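Local coordinates for protein pyruvate kinase 1 (PDB 4KCT) that transfers phosphate from phosphoenolpyruvate to ADP, yielding pyruvate and ATP in glycolysis, and also has an intrinsic decarboxylase activity toward oxaloacetate, at residues A[297-302]-A[345-350]; A[316-321]-A[352-357]. One frame throughout, in Å; residues are numbered along the deposited sequence.

Overall arrangement
Both contacts gather around helix 340-356, the long helix that follows the final barrel strand, 327-330, of the pyruvate kinase TIM barrel. Interaction 1 seats its middle against the loop that leaves strand 293-296 and carries Thr297 to the bound pyruvate; interaction 2 sets its C-terminal turns against helix 311-323. Their centres are 11 Å apart, and they touch directly: CG2 of Ile350 is 3.6 Å from CG1 of Val317, and CE of Met299 is 3.7 Å from CB of Ala320. Apolar packing is thus continuous from the loop that contributes Thr297 to the pyruvate pocket to the paired helices. The side chain of Met299 is about 13 Å from the magnesium ion. A second subunit borders both contacts.

Interaction 1 of 2, residues A[297-302]-A[345-350]; sequences TQMLES and QYMARI. With PYR (pyruvic acid), chain E.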
loop_
_atom_site.group_PDB
_atom_site.type_symbol
_atom_site.label_atom_id
_atom_site.label_comp_id
_atom_site.label_asym_id
_atom_site.label_seq_id
_atom_site.Cartn_x
_atom_site.Cartn_y
_atom_site.Cartn_z
ATOM N N THR A 297 1.623 21.125 28.475
ATOM C CA THR A 297 1.268 20.884 29.879
ATOM C C THR A 297 1.885 19.612 30.453
ATOM O O THR A 297 1.692 18.502 29.928
ATOM C CB THR A 297 -0.251 20.940 30.135
ATOM O OG1 THR A 297 -0.733 22.252 29.809
ATOM C CG2 THR A 297 -0.535 20.638 31.630
ATOM N N GLN A 298 2.750 19.815 31.437
ATOM C CA GLN A 298 3.442 18.734 32.145
ATOM C C GLN A 298 4.350 17.865 31.298
ATOM O O GLN A 298 4.773 16.784 31.751
ATOM C CB GLN A 298 2.460 17.876 32.948
ATOM C CG GLN A 298 1.773 18.645 34.091
ATOM C CD GLN A 298 0.885 17.732 34.939
ATOM O OE1 GLN A 298 0.298 16.790 34.427
ATOM N NE2 GLN A 298 0.967 17.891 36.263
ATOM N N MET A 299 4.868 18.427 30.211
ATOM C CA MET A 299 5.723 17.641 29.349
ATOM C C MET A 299 7.026 17.251 30.033
ATOM O O MET A 299 7.497 16.151 29.855
ATOM C CB MET A 299 5.985 18.358 28.020
ATOM C CG MET A 299 4.678 18.744 27.321
ATOM S SD MET A 299 4.881 18.799 25.534
ATOM C CE MET A 299 4.925 17.065 25.102
ATOM N N LEU A 300 7.621 18.187 30.790
ATOM C CA LEU A 300 8.874 17.921 31.491
ATOM C C LEU A 300 8.748 18.394 32.948
ATOM O O LEU A 300 9.706 18.896 33.532
ATOM C CB LEU A 300 10.051 18.650 30.794
ATOM C CG LEU A 300 10.482 18.070 29.422
ATOM C CD1 LEU A 300 11.510 18.999 28.765
ATOM C CD2 LEU A 300 11.076 16.664 29.590
ATOM N N GLU A 301 7.600 18.104 33.541
ATOM C CA GLU A 301 7.173 18.697 34.801
ATOM C C GLU A 301 8.224 18.547 35.928
ATOM O O GLU A 301 8.479 19.477 36.688
ATOM C CB GLU A 301 5.846 18.059 35.228
ATOM C CG GLU A 301 5.202 18.693 36.446
ATOM C CD GLU A 301 4.836 20.143 36.223
ATOM O OE1 GLU A 301 4.610 20.853 37.226
ATOM O OE2 GLU A 301 4.727 20.568 35.056
ATOM N N SER A 302 8.773 17.355 36.071
ATOM C CA SER A 302 9.641 17.086 37.218
ATOM C C SER A 302 10.898 17.966 37.156
ATOM O O SER A 302 11.577 18.167 38.174
ATOM C CB SER A 302 10.042 15.625 37.249
ATOM O OG SER A 302 10.965 15.333 36.204
ATOM N N GLN A 345 16.896 23.114 26.995
ATOM C CA GLN A 345 17.939 22.363 26.305
ATOM C C GLN A 345 17.607 20.871 26.159
ATOM O O GLN A 345 17.802 20.302 25.091
ATOM C CB GLN A 345 19.305 22.561 27.001
ATOM C CG GLN A 345 19.864 23.983 26.824
ATOM C CD GLN A 345 20.944 24.316 27.856
ATOM O OE1 GLN A 345 21.490 23.427 28.482
ATOM N NE2 GLN A 345 21.173 25.605 28.095
ATOM N N TYR A 346 17.079 20.244 27.223
ATOM C CA TYR A 346 16.607 18.844 27.114
ATOM C C TYR A 346 15.504 18.742 26.085
ATOM O O TYR A 346 15.486 17.808 25.280
ATOM C CB TYR A 346 16.085 18.309 28.450
ATOM C CG TYR A 346 17.065 17.472 29.203
ATOM C CD1 TYR A 346 17.378 16.190 28.782
ATOM C CD2 TYR A 346 17.722 17.978 30.329
ATOM C CE1 TYR A 346 18.302 15.423 29.467
ATOM C CE2 TYR A 346 18.661 17.228 31.003
ATOM C CZ TYR A 346 18.910 15.935 30.599
ATOM O OH TYR A 346 19.847 15.190 31.263
ATOM N N MET A 347 14.531 19.652 26.171
ATOM C CA MET A 347 13.381 19.602 25.263
ATOM C C MET A 347 13.842 19.672 23.800
ATOM O O MET A 347 13.418 18.872 22.970
ATOM C CB MET A 347 12.411 20.757 25.533
ATOM C CG MET A 347 11.119 20.585 24.731
ATOM S SD MET A 347 9.776 21.640 25.370
ATOM C CE MET A 347 8.709 20.398 26.139
ATOM N N ALA A 348 14.787 20.563 23.521
ATOM C CA ALA A 348 15.415 20.641 22.186
ATOM C C ALA A 348 16.125 19.348 21.752
ATOM O O ALA A 348 15.973 18.919 20.610
ATOM C CB ALA A 348 16.375 21.833 22.110
ATOM N N ARG A 349 16.891 18.728 22.649
ATOM C CA ARG A 349 17.624 17.502 22.298
ATOM C C ARG A 349 16.659 16.341 22.047
ATOM O O ARG A 349 16.875 15.521 21.140
ATOM C CB ARG A 349 18.629 17.106 23.419
ATOM C CG ARG A 349 19.842 18.019 23.479
ATOM C CD ARG A 349 21.013 17.412 24.275
ATOM N NE ARG A 349 20.655 17.084 25.650
ATOM C CZ ARG A 349 20.696 17.933 26.687
ATOM N NH1 ARG A 349 20.392 17.504 27.903
ATOM N NH2 ARG A 349 21.004 19.208 26.515
ATOM N N ILE A 350 15.586 16.279 22.836
ATOM C CA ILE A 350 14.565 15.245 22.620
ATOM C C ILE A 350 13.852 15.459 21.267
ATOM O O ILE A 350 13.613 14.483 20.526
ATOM C CB ILE A 350 13.520 15.196 23.773
ATOM C CG1 ILE A 350 14.180 14.896 25.135
ATOM C CG2 ILE A 350 12.423 14.169 23.494
ATOM C CD1 ILE A 350 13.288 15.375 26.306
HETATM C C PYR E . -3.921 23.606 30.096
HETATM O O PYR E . -3.143 22.638 29.872
HETATM O OXT PYR E . -5.065 23.395 30.593
HETATM C CA PYR E . -3.548 24.984 29.650
HETATM O O3 PYR E . -4.295 25.948 29.895
HETATM C CB PYR E . -2.317 25.179 28.802
#
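Met347 swings its CG to the far side from its own amide nitrogen (chi1 -172°) and, with a largely extended chain up to the sulfur, reaches out of helix 340-356 toward the loop, where a bend at chi3 brings its methyl CE against CB of Met299. Leu300 comes the other way: its CG stands anti to the carbonyl carbon (chi1 -71°), which directs the two methyls at the helix. The contact is entirely apolar. CD1 of Leu300 lies 3.8 Å from CB of Met347, close to where that side chain leaves the backbone, while CD2 is 4.2 Å from CD1 of Ile350 as the two branched chains run past each other in opposite senses. The fork of leucine suits this place because each methyl serves a different residue of one helical face. Farther out, CE of Met347 meets CB of Met299 at 3.9 Å, the two methionines crossing at about a right angle; an unbranched, flexible thioether can bridge the distance from helix to loop. Val328 and Leu330 of strand 327-330 also pack on Met347, so this cluster fills the layer between barrel strand and outer helix. The loop backbone is held as well, the N of Leu300 bonding to the carboxylate of Glu333.

Two residues before Met299, at the start of the loop, Thr297 turns to the ligand. Its OG1 donates a hydrogen bond to the carboxylate oxygen O of pyruvate, though the modelled 2.4 Å is doubtfully short. Lys239 and the backbone N of Gly264 and Asp265 also bond the ligand. The chemistry is therefore divided: Thr297 makes the polar bond to pyruvate, while the side chains of Met299 and Leu300 meet the helix by buried dispersion packing alone.

Interaction 2 of 2, residues A[316-321]-A[352-357]; sequences DVANAV and VEAQSA
Two neighbouring outer helices of the TIM barrel pack closely here through small residues: helix 311-323, which links the last two strands of the barrel, and the C-terminal end of helix 340-356, which follows the final strand. Their axes approach to 8.6 Å, with a crossing angle of -43°. Ala318 and Ala354 mark the nearest point, their CA atoms only 5.1 Å apart, and alanine suits this place because its single methyl is compatible with so close a backbone approach. The methyl of Ala354 points at the partner helix and is the centre of the contact: it lies 3.6 Å from the carbonyl O of Ala318 and 4.1 Å from that residue's CB.

One turn later Val321 leans in over the same methyl. Its CG1, anti to the backbone N (chi1 167°), is 3.6 Å from CB of Ala354 and also approaches the N of Gln355, so one valine branch packs on both the methyl of Ala354 and the backbone of the following residue. The amide of Gln355 is engaged by the N-terminal segment, bonding to the N of Ala21 and the O of His19. On the second subunit, Cys276 packs on Ala318 and Lys274 forms a salt bridge with Glu353. Within the last turn of helix 340-356, the O of Val352 takes two bonds from Ser356, the OG at 2.8 Å and the N at 2.9 Å reaching it from opposite faces of the carbonyl plane.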
loop_
_atom_site.group_PDB
_atom_site.type_symbol
_atom_site.label_atom_id
_atom_site.label_comp_id
_atom_site.label_asym_id
_atom_site.label_seq_id
_atom_site.Cartn_x
_atom_site.Cartn_y
_atom_site.Cartn_z
ATOM N N ASP A 316 7.176 11.408 26.449
ATOM C CA ASP A 316 6.070 12.318 26.139
ATOM C C ASP A 316 6.494 13.357 25.084
ATOM O O ASP A 316 5.753 13.623 24.112
ATOM C CB ASP A 316 5.639 13.036 27.430
ATOM C CG ASP A 316 4.349 13.850 27.260
ATOM O OD1 ASP A 316 3.392 13.382 26.598
ATOM O OD2 ASP A 316 4.307 14.982 27.768
ATOM N N VAL A 317 7.623 14.010 25.308
ATOM C CA VAL A 317 8.103 14.986 24.312
ATOM C C VAL A 317 8.357 14.320 22.944
ATOM O O VAL A 317 7.898 14.820 21.893
ATOM C CB VAL A 317 9.346 15.755 24.815
ATOM C CG1 VAL A 317 9.894 16.677 23.729
ATOM C CG2 VAL A 317 8.993 16.569 26.079
ATOM N N ALA A 318 9.055 13.189 22.945
ATOM C CA ALA A 318 9.410 12.520 21.684
ATOM C C ALA A 318 8.129 12.112 20.969
ATOM O O ALA A 318 7.993 12.281 19.769
ATOM C CB ALA A 318 10.292 11.288 21.950
ATOM N N ASN A 319 7.172 11.592 21.717
ATOM C CA ASN A 319 5.923 11.152 21.090
ATOM C C ASN A 319 5.015 12.255 20.572
ATOM O O ASN A 319 4.339 12.072 19.544
ATOM C CB ASN A 319 5.163 10.181 22.007
ATOM C CG ASN A 319 5.735 8.779 21.941
ATOM O OD1 ASN A 319 5.896 8.233 20.844
ATOM N ND2 ASN A 319 6.240 8.281 23.071
ATOM N N ALA A 320 5.041 13.423 21.224
ATOM C CA ALA A 320 4.333 14.605 20.691
ATOM C C ALA A 320 4.926 15.007 19.332
ATOM O O ALA A 320 4.191 15.255 18.367
ATOM C CB ALA A 320 4.388 15.794 21.683
ATOM N N VAL A 321 6.242 14.935 19.220
ATOM C CA VAL A 321 6.891 15.226 17.937
ATOM C C VAL A 321 6.563 14.154 16.869
ATOM O O VAL A 321 6.120 14.478 15.749
ATOM C CB VAL A 321 8.408 15.308 18.113
ATOM C CG1 VAL A 321 9.094 15.301 16.751
ATOM C CG2 VAL A 321 8.760 16.562 18.922
ATOM N N VAL A 352 14.989 16.864 18.624
ATOM C CA VAL A 352 15.932 16.444 17.572
ATOM C C VAL A 352 16.053 14.928 17.402
ATOM O O VAL A 352 16.092 14.425 16.256
ATOM C CB VAL A 352 17.315 17.108 17.747
ATOM C CG1 VAL A 352 18.365 16.396 16.889
ATOM C CG2 VAL A 352 17.228 18.586 17.375
ATOM N N GLU A 353 16.104 14.183 18.520
ATOM C CA GLU A 353 16.137 12.720 18.435
ATOM C C GLU A 353 14.860 12.188 17.759
ATOM O O GLU A 353 14.929 11.300 16.913
ATOM C CB GLU A 353 16.278 12.066 19.822
ATOM C CG GLU A 353 17.639 12.212 20.449
ATOM C CD GLU A 353 18.702 11.356 19.781
ATOM O OE1 GLU A 353 19.892 11.604 20.041
ATOM O OE2 GLU A 353 18.346 10.366 19.108
ATOM N N ALA A 354 13.701 12.678 18.200
ATOM C CA ALA A 354 12.412 12.249 17.627
ATOM C C ALA A 354 12.327 12.565 16.123
ATOM O O ALA A 354 12.001 11.713 15.330
ATOM C CB ALA A 354 11.253 12.931 18.357
ATOM N N GLN A 355 12.687 13.790 15.761
ATOM C CA GLN A 355 12.836 14.202 14.355
ATOM C C GLN A 355 13.742 13.257 13.552
ATOM O O GLN A 355 13.348 12.767 12.487
ATOM C CB GLN A 355 13.401 15.635 14.317
ATOM C CG GLN A 355 13.824 16.143 12.939
ATOM C CD GLN A 355 14.472 17.510 13.027
ATOM O OE1 GLN A 355 14.323 18.218 14.033
ATOM N NE2 GLN A 355 15.189 17.898 11.974
ATOM N N SER A 356 14.890 12.886 14.131
ATOM C CA SER A 356 15.854 12.028 13.427
ATOM C C SER A 356 15.325 10.595 13.276
ATOM O O SER A 356 15.783 9.847 12.428
ATOM C CB SER A 356 17.206 12.002 14.170
ATOM O OG SER A 356 17.731 13.322 14.335
ATOM N N ALA A 357 14.442 10.199 14.175
ATOM C CA ALA A 357 13.815 8.878 14.127
ATOM C C ALA A 357 12.562 8.807 13.233
ATOM O O ALA A 357 11.966 7.738 13.075
ATOM C CB ALA A 357 13.482 8.401 15.539
#